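Local atomic coordinates of iron transport multicopper oxidase FET3 (Saccharomyces cerevisiae, PDB entry 1ZPU), a protein that oxidises Fe(2+) to Fe(3+) with four bound copper ions while reducing O2 to water, so that the iron permease FTR1 can import the ferric iron in yeast. Residues A[195-199]-A[464-468]; A[21-25]-A[111-116]; A[161-167]-A[260-265]. Residue numbers count along the deposited sequence, not the author numbering.

Interaction 1: A[195-199]-A[464-468]; sequences VGGFV and HIEWH. With CU1 (copper (I) ion), chain B; CU1 (copper (I) ion), chain C.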
loop_
_atom_site.group_PDB
_atom_site.type_symbol
_atom_site.label_atom_id
_atom_site.label_comp_id
_atom_site.label_asym_id
_atom_site.label_seq_id
_atom_site.Cartn_x
_atom_site.Cartn_y
_atom_site.Cartn_z
ATOM N N VAL A 195 4.908 6.227 -3.443
ATOM C CA VAL A 195 4.060 6.612 -2.307
ATOM C C VAL A 195 2.782 7.309 -2.783
ATOM O O VAL A 195 2.186 8.101 -2.065
ATOM C CB VAL A 195 4.833 7.529 -1.362
ATOM C CG1 VAL A 195 5.962 6.743 -0.657
ATOM C CG2 VAL A 195 5.410 8.683 -2.146
ATOM N N GLY A 196 2.379 7.028 -4.018
ATOM C CA GLY A 196 1.204 7.656 -4.600
ATOM C C GLY A 196 -0.074 7.012 -4.095
ATOM O O GLY A 196 -0.048 5.983 -3.403
ATOM N N GLY A 197 -1.200 7.631 -4.433
ATOM C CA GLY A 197 -2.493 7.147 -3.983
ATOM C C GLY A 197 -3.267 6.458 -5.093
ATOM O O GLY A 197 -4.277 5.800 -4.851
ATOM N N PHE A 198 -2.801 6.597 -6.318
ATOM C CA PHE A 198 -3.589 6.139 -7.447
ATOM C C PHE A 198 -2.720 5.466 -8.502
ATOM O O PHE A 198 -2.719 4.261 -8.643
ATOM C CB PHE A 198 -4.381 7.333 -8.033
ATOM C CG PHE A 198 -5.211 7.015 -9.250
ATOM C CD1 PHE A 198 -5.626 5.719 -9.541
ATOM C CD2 PHE A 198 -5.633 8.046 -10.083
ATOM C CE1 PHE A 198 -6.429 5.453 -10.666
ATOM C CE2 PHE A 198 -6.433 7.781 -11.220
ATOM C CZ PHE A 198 -6.822 6.489 -11.500
ATOM N N VAL A 199 -1.946 6.270 -9.202
ATOM C CA VAL A 199 -1.428 5.914 -10.509
ATOM C C VAL A 199 -0.092 5.121 -10.505
ATOM O O VAL A 199 0.865 5.487 -9.832
ATOM C CB VAL A 199 -1.364 7.237 -11.299
ATOM C CG1 VAL A 199 -0.082 7.392 -12.093
ATOM C CG2 VAL A 199 -2.598 7.397 -12.139
ATOM N N HIS A 464 -4.718 -0.889 -3.072
ATOM C CA HIS A 464 -4.032 0.258 -2.511
ATOM C C HIS A 464 -4.301 1.563 -3.272
ATOM O O HIS A 464 -3.720 2.596 -2.953
ATOM C CB HIS A 464 -2.543 -0.014 -2.408
ATOM C CG HIS A 464 -1.914 0.624 -1.217
ATOM N ND1 HIS A 464 -1.715 1.986 -1.121
ATOM C CD2 HIS A 464 -1.464 0.093 -0.053
ATOM C CE1 HIS A 464 -1.160 2.263 0.049
ATOM N NE2 HIS A 464 -0.992 1.130 0.713
ATOM N N ILE A 465 -5.177 1.522 -4.267
ATOM C CA ILE A 465 -5.607 2.734 -4.920
ATOM C C ILE A 465 -6.641 3.352 -4.015
ATOM O O ILE A 465 -7.714 2.791 -3.811
ATOM C CB ILE A 465 -6.233 2.473 -6.296
ATOM C CG1 ILE A 465 -5.148 2.113 -7.326
ATOM C CG2 ILE A 465 -7.055 3.707 -6.753
ATOM C CD1 ILE A 465 -5.694 1.552 -8.632
ATOM N N GLU A 466 -6.312 4.514 -3.474
ATOM C CA GLU A 466 -7.113 5.141 -2.445
ATOM C C GLU A 466 -8.588 5.278 -2.803
ATOM O O GLU A 466 -9.468 5.078 -1.953
ATOM C CB GLU A 466 -6.490 6.482 -2.096
ATOM C CG GLU A 466 -5.369 6.336 -1.067
ATOM C CD GLU A 466 -5.913 6.075 0.349
ATOM O OE1 GLU A 466 -6.517 7.022 0.930
ATOM O OE2 GLU A 466 -5.739 4.931 0.863
ATOM N N TRP A 467 -8.852 5.604 -4.066
ATOM C CA TRP A 467 -10.217 5.727 -4.554
ATOM C C TRP A 467 -10.967 4.402 -4.463
ATOM O O TRP A 467 -12.137 4.376 -4.095
ATOM C CB TRP A 467 -10.216 6.254 -5.984
ATOM C CG TRP A 467 -9.330 7.466 -6.162
ATOM C CD1 TRP A 467 -8.211 7.556 -6.943
ATOM C CD2 TRP A 467 -9.496 8.758 -5.540
ATOM N NE1 TRP A 467 -7.679 8.828 -6.852
ATOM C CE2 TRP A 467 -8.441 9.578 -5.994
ATOM C CE3 TRP A 467 -10.435 9.292 -4.648
ATOM C CZ2 TRP A 467 -8.295 10.903 -5.590
ATOM C CZ3 TRP A 467 -10.293 10.606 -4.238
ATOM C CH2 TRP A 467 -9.224 11.401 -4.711
ATOM N N HIS A 468 -10.288 3.303 -4.773
ATOM C CA HIS A 468 -10.927 2.007 -4.769
ATOM C C HIS A 468 -11.161 1.486 -3.345
ATOM O O HIS A 468 -12.156 0.786 -3.073
ATOM C CB HIS A 468 -10.141 1.016 -5.627
ATOM C CG HIS A 468 -10.023 1.427 -7.065
ATOM N ND1 HIS A 468 -9.165 0.805 -7.951
ATOM C CD2 HIS A 468 -10.636 2.408 -7.768
ATOM C CE1 HIS A 468 -9.263 1.378 -9.134
ATOM N NE2 HIS A 468 -10.145 2.354 -9.048
HETATM CU CU CU1 B . -8.121 -0.940 -7.494
HETATM CU CU CU1 C . 0.368 0.965 2.472
#
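The segment that follows the His-Cys-His copper motif of the third cupredoxin domain, running from the motif's last histidine, His464, to His468, meets domain 2 here. His464 NE2 lies 2.2 Å from CU of the chain C copper, a type 3 ion also held by His62 and His105. His468 ND1 lies 2.1 Å from CU of the chain B copper, the type 1 ion, whose site His392 and Cys463 complete. Glu466 N donates a hydrogen bond to Gly197 O at 2.8 Å. The same oxygen receives a CA-H...O contact from Ile465 CA at 3.3 Å. Ile465 is the N-cap residue of the helix that carries His468, so Gly197 O takes an amide of the first helical turn. The three plastocyanin-like domains of a multicopper oxidase bury their coppers in the third domain and at its junction with the first. Here a loop of domain 2 packs on the residues between His464 and His468. The backbones run close, with Gly197 CA 5.3 Å from Glu466 CA. Phe198 then turns its ring face to the edge of Trp467, with planes at 86°. Phe198 CD1 also touches Ile465 CG2 at 3.7 Å. Trp467 NE1 is hydrogen-bonded to Tyr143 OH.

Interaction 2: A[21-25]-A[111-116]; sequences SRPVI and QYEDGM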
loop_
_atom_site.group_PDB
_atom_site.type_symbol
_atom_site.label_atom_id
_atom_site.label_comp_id
_atom_site.label_asym_id
_atom_site.label_seq_id
_atom_site.Cartn_x
_atom_site.Cartn_y
_atom_site.Cartn_z
ATOM N N SER A 21 -0.454 26.770 -4.909
ATOM C CA SER A 21 -0.359 26.810 -3.456
ATOM C C SER A 21 -1.664 26.259 -2.902
ATOM O O SER A 21 -2.749 26.653 -3.303
ATOM C CB SER A 21 -0.029 28.193 -2.900
ATOM O OG SER A 21 0.859 28.055 -1.788
ATOM N N ARG A 22 -1.534 25.326 -1.979
ATOM C CA ARG A 22 -2.586 24.398 -1.696
ATOM C C ARG A 22 -2.311 23.830 -0.302
ATOM O O ARG A 22 -1.147 23.603 0.050
ATOM C CB ARG A 22 -2.475 23.330 -2.774
ATOM C CG ARG A 22 -3.398 22.193 -2.662
ATOM C CD ARG A 22 -2.635 20.923 -2.825
ATOM N NE ARG A 22 -2.919 20.070 -1.678
ATOM C CZ ARG A 22 -3.409 18.845 -1.757
ATOM N NH1 ARG A 22 -3.630 18.282 -2.942
ATOM N NH2 ARG A 22 -3.643 18.164 -0.652
ATOM N N PRO A 23 -3.354 23.636 0.519
ATOM C CA PRO A 23 -3.102 23.076 1.847
ATOM C C PRO A 23 -2.626 21.631 1.780
ATOM O O PRO A 23 -3.185 20.827 1.044
ATOM C CB PRO A 23 -4.472 23.159 2.557
ATOM C CG PRO A 23 -5.289 24.051 1.738
ATOM C CD PRO A 23 -4.776 23.940 0.321
ATOM N N VAL A 24 -1.594 21.319 2.553
ATOM C CA VAL A 24 -1.099 19.960 2.682
ATOM C C VAL A 24 -1.052 19.583 4.164
ATOM O O VAL A 24 -1.080 20.476 5.029
ATOM C CB VAL A 24 0.298 19.797 2.004
ATOM C CG1 VAL A 24 0.216 20.092 0.520
ATOM C CG2 VAL A 24 1.324 20.706 2.635
ATOM N N ILE A 25 -0.998 18.277 4.460
ATOM C CA ILE A 25 -0.920 17.811 5.857
ATOM C C ILE A 25 0.513 17.861 6.406
ATOM O O ILE A 25 1.404 17.150 5.936
ATOM C CB ILE A 25 -1.520 16.406 6.071
ATOM C CG1 ILE A 25 -2.838 16.254 5.311
ATOM C CG2 ILE A 25 -1.781 16.176 7.561
ATOM C CD1 ILE A 25 -3.587 14.961 5.588
ATOM N N GLN A 111 -6.551 10.912 3.215
ATOM C CA GLN A 111 -5.513 11.569 3.981
ATOM C C GLN A 111 -4.079 11.450 3.402
ATOM O O GLN A 111 -3.451 12.466 3.144
ATOM C CB GLN A 111 -5.601 11.047 5.411
ATOM C CG GLN A 111 -5.126 11.974 6.473
ATOM C CD GLN A 111 -6.069 11.985 7.665
ATOM O OE1 GLN A 111 -5.752 11.464 8.735
ATOM N NE2 GLN A 111 -7.244 12.570 7.473
ATOM N N TYR A 112 -3.544 10.256 3.165
ATOM C CA TYR A 112 -2.127 10.231 2.736
ATOM C C TYR A 112 -1.803 10.919 1.398
ATOM O O TYR A 112 -0.713 11.465 1.246
ATOM C CB TYR A 112 -1.423 8.874 2.886
ATOM C CG TYR A 112 -1.486 7.895 1.732
ATOM C CD1 TYR A 112 -0.633 8.002 0.623
ATOM C CD2 TYR A 112 -2.352 6.807 1.787
ATOM C CE1 TYR A 112 -0.682 7.062 -0.414
ATOM C CE2 TYR A 112 -2.411 5.878 0.778
ATOM C CZ TYR A 112 -1.582 5.998 -0.315
ATOM O OH TYR A 112 -1.703 5.032 -1.292
ATOM N N GLU A 113 -2.730 10.910 0.441
ATOM C CA GLU A 113 -2.562 11.738 -0.761
ATOM C C GLU A 113 -2.355 13.200 -0.431
ATOM O O GLU A 113 -1.679 13.894 -1.156
ATOM C CB GLU A 113 -3.732 11.619 -1.742
ATOM C CG GLU A 113 -3.525 10.535 -2.808
ATOM C CD GLU A 113 -2.686 10.970 -4.009
ATOM O OE1 GLU A 113 -1.605 11.600 -3.884
ATOM O OE2 GLU A 113 -3.118 10.648 -5.122
ATOM N N ASP A 114 -2.932 13.669 0.663
ATOM C CA ASP A 114 -2.792 15.060 1.036
ATOM C C ASP A 114 -1.523 15.320 1.847
ATOM O O ASP A 114 -1.401 16.365 2.497
ATOM C CB ASP A 114 -4.058 15.556 1.749
ATOM C CG ASP A 114 -5.260 15.712 0.789
ATOM O OD1 ASP A 114 -5.057 15.776 -0.453
ATOM O OD2 ASP A 114 -6.414 15.779 1.275
ATOM N N GLY A 115 -0.584 14.371 1.814
ATOM C CA GLY A 115 0.781 14.626 2.284
ATOM C C GLY A 115 1.292 13.803 3.454
ATOM O O GLY A 115 2.505 13.801 3.721
ATOM N N MET A 116 0.391 13.104 4.151
ATOM C CA MET A 116 0.755 12.373 5.381
ATOM C C MET A 116 1.370 11.007 5.068
ATOM O O MET A 116 0.695 9.963 5.143
ATOM C CB MET A 116 -0.448 12.249 6.314
ATOM C CG MET A 116 -0.160 11.676 7.656
ATOM S SD MET A 116 -1.624 11.861 8.736
ATOM C CE MET A 116 -1.210 10.721 10.037
#
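Two polar links, one from a side chain and one from the backbone, join the edge strand 22-27 to the turn that follows strand 100-105, which ends in the copper ligand His105. Ile25 N donates to Asp114 O at 2.8 Å, with a nearly straight angle of 168°. Arg22 NH2 forms a salt bridge with Asp114 OD1 at 2.8 Å. Asp114 therefore serves the strand with both its carbonyl and its carboxylate. Its other carboxylate oxygen, OD2, accepts from Val147 N in domain 2. The guanidinium is shared in the same way. Arg22 NE donates to Pro23 O at 2.8 Å, and Arg22 NH1 is hydrogen-bonded to Tyr143 O. Both segments belong to the first cupredoxin domain, a Greek-key beta-sandwich. The contact lies between one of its sheets and the loop leading into strand 117-123 of the other. Two hydrogen bonds shape that loop: Asp114 N to Gln111 O at 2.8 Å and Gly115 N to Tyr112 O at 3.0 Å. Gly115 has a positive phi of 118°. At its backbone angles a CB would be jammed against Asp114 O, and it would also lie close to Ile25 N. Beside these polar links, the Ile25 side chain points at the loop. Ile25 CD1 meets Gln111 CG at 3.5 Å and Met116 CB at 4.2 Å. Ile25 CG1 lies 3.8 Å from Asp114 CB. Ile25 O accepts from Trp33 NE1.

Interaction 3: A[161-167]-A[260-265]; sequences TGAEPIP and MLDVIP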
loop_
_atom_site.group_PDB
_atom_site.type_symbol
_atom_site.label_atom_id
_atom_site.label_comp_id
_atom_site.label_asym_id
_atom_site.label_seq_id
_atom_site.Cartn_x
_atom_site.Cartn_y
_atom_site.Cartn_z
ATOM N N THR A 161 -20.040 5.948 -13.529
ATOM C CA THR A 161 -18.993 5.106 -14.085
ATOM C C THR A 161 -18.015 4.688 -13.014
ATOM O O THR A 161 -17.258 3.741 -13.200
ATOM C CB THR A 161 -18.231 5.873 -15.177
ATOM O OG1 THR A 161 -19.127 6.137 -16.254
ATOM C CG2 THR A 161 -17.042 5.068 -15.729
ATOM N N GLY A 162 -18.007 5.405 -11.897
ATOM C CA GLY A 162 -16.993 5.192 -10.866
ATOM C C GLY A 162 -15.637 5.739 -11.279
ATOM O O GLY A 162 -14.617 5.375 -10.693
ATOM N N ALA A 163 -15.625 6.621 -12.280
ATOM C CA ALA A 163 -14.401 7.246 -12.771
ATOM C C ALA A 163 -13.642 7.904 -11.631
ATOM O O ALA A 163 -14.178 8.744 -10.908
ATOM C CB ALA A 163 -14.708 8.254 -13.859
ATOM N N GLU A 164 -12.396 7.491 -11.470
ATOM C CA GLU A 164 -11.493 8.027 -10.468
ATOM C C GLU A 164 -10.977 9.385 -10.910
ATOM O O GLU A 164 -10.641 9.546 -12.088
ATOM C CB GLU A 164 -10.319 7.058 -10.358
ATOM C CG GLU A 164 -10.157 6.283 -11.669
ATOM C CD GLU A 164 -10.127 4.815 -11.411
ATOM O OE1 GLU A 164 -9.625 4.028 -12.261
ATOM O OE2 GLU A 164 -10.592 4.457 -10.315
ATOM N N PRO A 165 -10.888 10.357 -9.975
ATOM C CA PRO A 165 -10.417 11.712 -10.290
ATOM C C PRO A 165 -8.995 11.740 -10.829
ATOM O O PRO A 165 -8.132 11.041 -10.338
ATOM C CB PRO A 165 -10.476 12.438 -8.946
ATOM C CG PRO A 165 -10.586 11.400 -7.942
ATOM C CD PRO A 165 -11.241 10.220 -8.554
ATOM N N ILE A 166 -8.773 12.575 -11.830
ATOM C CA ILE A 166 -7.508 12.636 -12.542
ATOM C C ILE A 166 -6.552 13.632 -11.896
ATOM O O ILE A 166 -6.929 14.782 -11.670
ATOM C CB ILE A 166 -7.782 12.960 -14.017
ATOM C CG1 ILE A 166 -8.520 11.775 -14.638
ATOM C CG2 ILE A 166 -6.495 13.227 -14.778
ATOM C CD1 ILE A 166 -9.581 12.175 -15.587
ATOM N N PRO A 167 -5.314 13.183 -11.588
ATOM C CA PRO A 167 -4.292 14.002 -10.919
ATOM C C PRO A 167 -3.721 15.062 -11.856
ATOM O O PRO A 167 -3.948 14.995 -13.057
ATOM C CB PRO A 167 -3.213 12.987 -10.551
ATOM C CG PRO A 167 -3.422 11.834 -11.411
ATOM C CD PRO A 167 -4.831 11.829 -11.901
ATOM N N MET A 260 -4.744 3.783 -16.596
ATOM C CA MET A 260 -5.534 3.806 -15.379
ATOM C C MET A 260 -6.416 5.034 -15.310
ATOM O O MET A 260 -7.341 5.087 -14.498
ATOM C CB MET A 260 -4.614 3.719 -14.159
ATOM C CG MET A 260 -3.709 2.501 -14.234
ATOM S SD MET A 260 -2.541 2.319 -12.896
ATOM C CE MET A 260 -3.591 1.911 -11.493
ATOM N N LEU A 261 -6.132 6.003 -16.177
ATOM C CA LEU A 261 -6.847 7.268 -16.195
ATOM C C LEU A 261 -8.127 7.131 -16.995
ATOM O O LEU A 261 -8.116 6.553 -18.078
ATOM C CB LEU A 261 -5.966 8.365 -16.785
ATOM C CG LEU A 261 -4.715 8.786 -15.997
ATOM C CD1 LEU A 261 -4.032 9.953 -16.697
ATOM C CD2 LEU A 261 -5.035 9.158 -14.545
ATOM N N ASP A 262 -9.231 7.656 -16.467
ATOM C CA ASP A 262 -10.502 7.551 -17.157
ATOM C C ASP A 262 -10.427 8.254 -18.506
ATOM O O ASP A 262 -10.785 7.683 -19.522
ATOM C CB ASP A 262 -11.630 8.132 -16.317
ATOM C CG ASP A 262 -12.970 8.033 -17.016
ATOM O OD1 ASP A 262 -13.558 9.099 -17.350
ATOM O OD2 ASP A 262 -13.422 6.883 -17.265
ATOM N N VAL A 263 -9.972 9.502 -18.494
ATOM C CA VAL A 263 -9.728 10.288 -19.701
ATOM C C VAL A 263 -8.374 10.972 -19.533
ATOM O O VAL A 263 -7.916 11.176 -18.422
ATOM C CB VAL A 263 -10.852 11.368 -19.961
ATOM C CG1 VAL A 263 -12.224 10.711 -20.145
ATOM C CG2 VAL A 263 -10.920 12.401 -18.850
ATOM N N ILE A 264 -7.723 11.319 -20.630
ATOM C CA ILE A 264 -6.467 12.046 -20.539
ATOM C C ILE A 264 -6.719 13.513 -20.898
ATOM O O ILE A 264 -6.984 13.819 -22.064
ATOM C CB ILE A 264 -5.383 11.446 -21.465
ATOM C CG1 ILE A 264 -5.105 9.992 -21.073
ATOM C CG2 ILE A 264 -4.121 12.296 -21.405
ATOM C CD1 ILE A 264 -4.253 9.228 -22.056
ATOM N N PRO A 265 -6.668 14.420 -19.899
ATOM C CA PRO A 265 -6.813 15.849 -20.214
ATOM C C PRO A 265 -5.659 16.287 -21.095
ATOM O O PRO A 265 -4.522 15.865 -20.881
ATOM C CB PRO A 265 -6.743 16.535 -18.857
ATOM C CG PRO A 265 -6.159 15.533 -17.931
ATOM C CD PRO A 265 -6.479 14.177 -18.460
#
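Ile166 is the main bump of this contact. Its side chain points into a hollow formed by Leu261, Val263 and Pro265. Ile166 CD1 lies 3.5 Å from Val263 CG2. Ile166 CG2 is 3.8 Å from Pro265 CD and 4.3 Å from Leu261 CD2. Pro167 extends the apolar patch, with Pro167 CD 3.8 Å from Leu261 CD2. A second, shallower fit lies toward the solvent. There the methyl of Ala163 rests on the carboxylate of Asp262, CB to CG 3.6 Å. The two segments are irregular loops whose end-to-end directions differ by 71°, and the contact is made mostly by side chains. Glu164 OE1 comes within 3.4 Å of Met260 O, but both are acceptors and do not bond. The carboxylate's partner is His468, a type 1 copper ligand, which it meets through OE2. The arrangement is loop-on-loop packing within the second plastocyanin-like domain of a multicopper oxidase, beside the type 1 copper site of the third.

How the interactions relate
From the N terminus, interaction 2 comes first. It closes a loop within domain 1, from strand 22-27 to the turn before strand 117-123, and ends before the others begin. Interaction 3 opens at 161-167 and closes at 260-265, within domain 2. Interaction 1 starts inside that span, at 195-199, and closes in domain 3 at 464-468, so interactions 1 and 3 cross. Interaction 1 also touches both others. Tyr112 OH of interaction 2 is 2.8 Å from Gly196 O, a probable hydrogen bond. On helix 466-470 of domain 3, Trp467 CZ2 packs 3.3 Å from Pro165 CG of interaction 3. Interactions 2 and 3 do not touch. The loop 195-199 thus lies where all three domains meet.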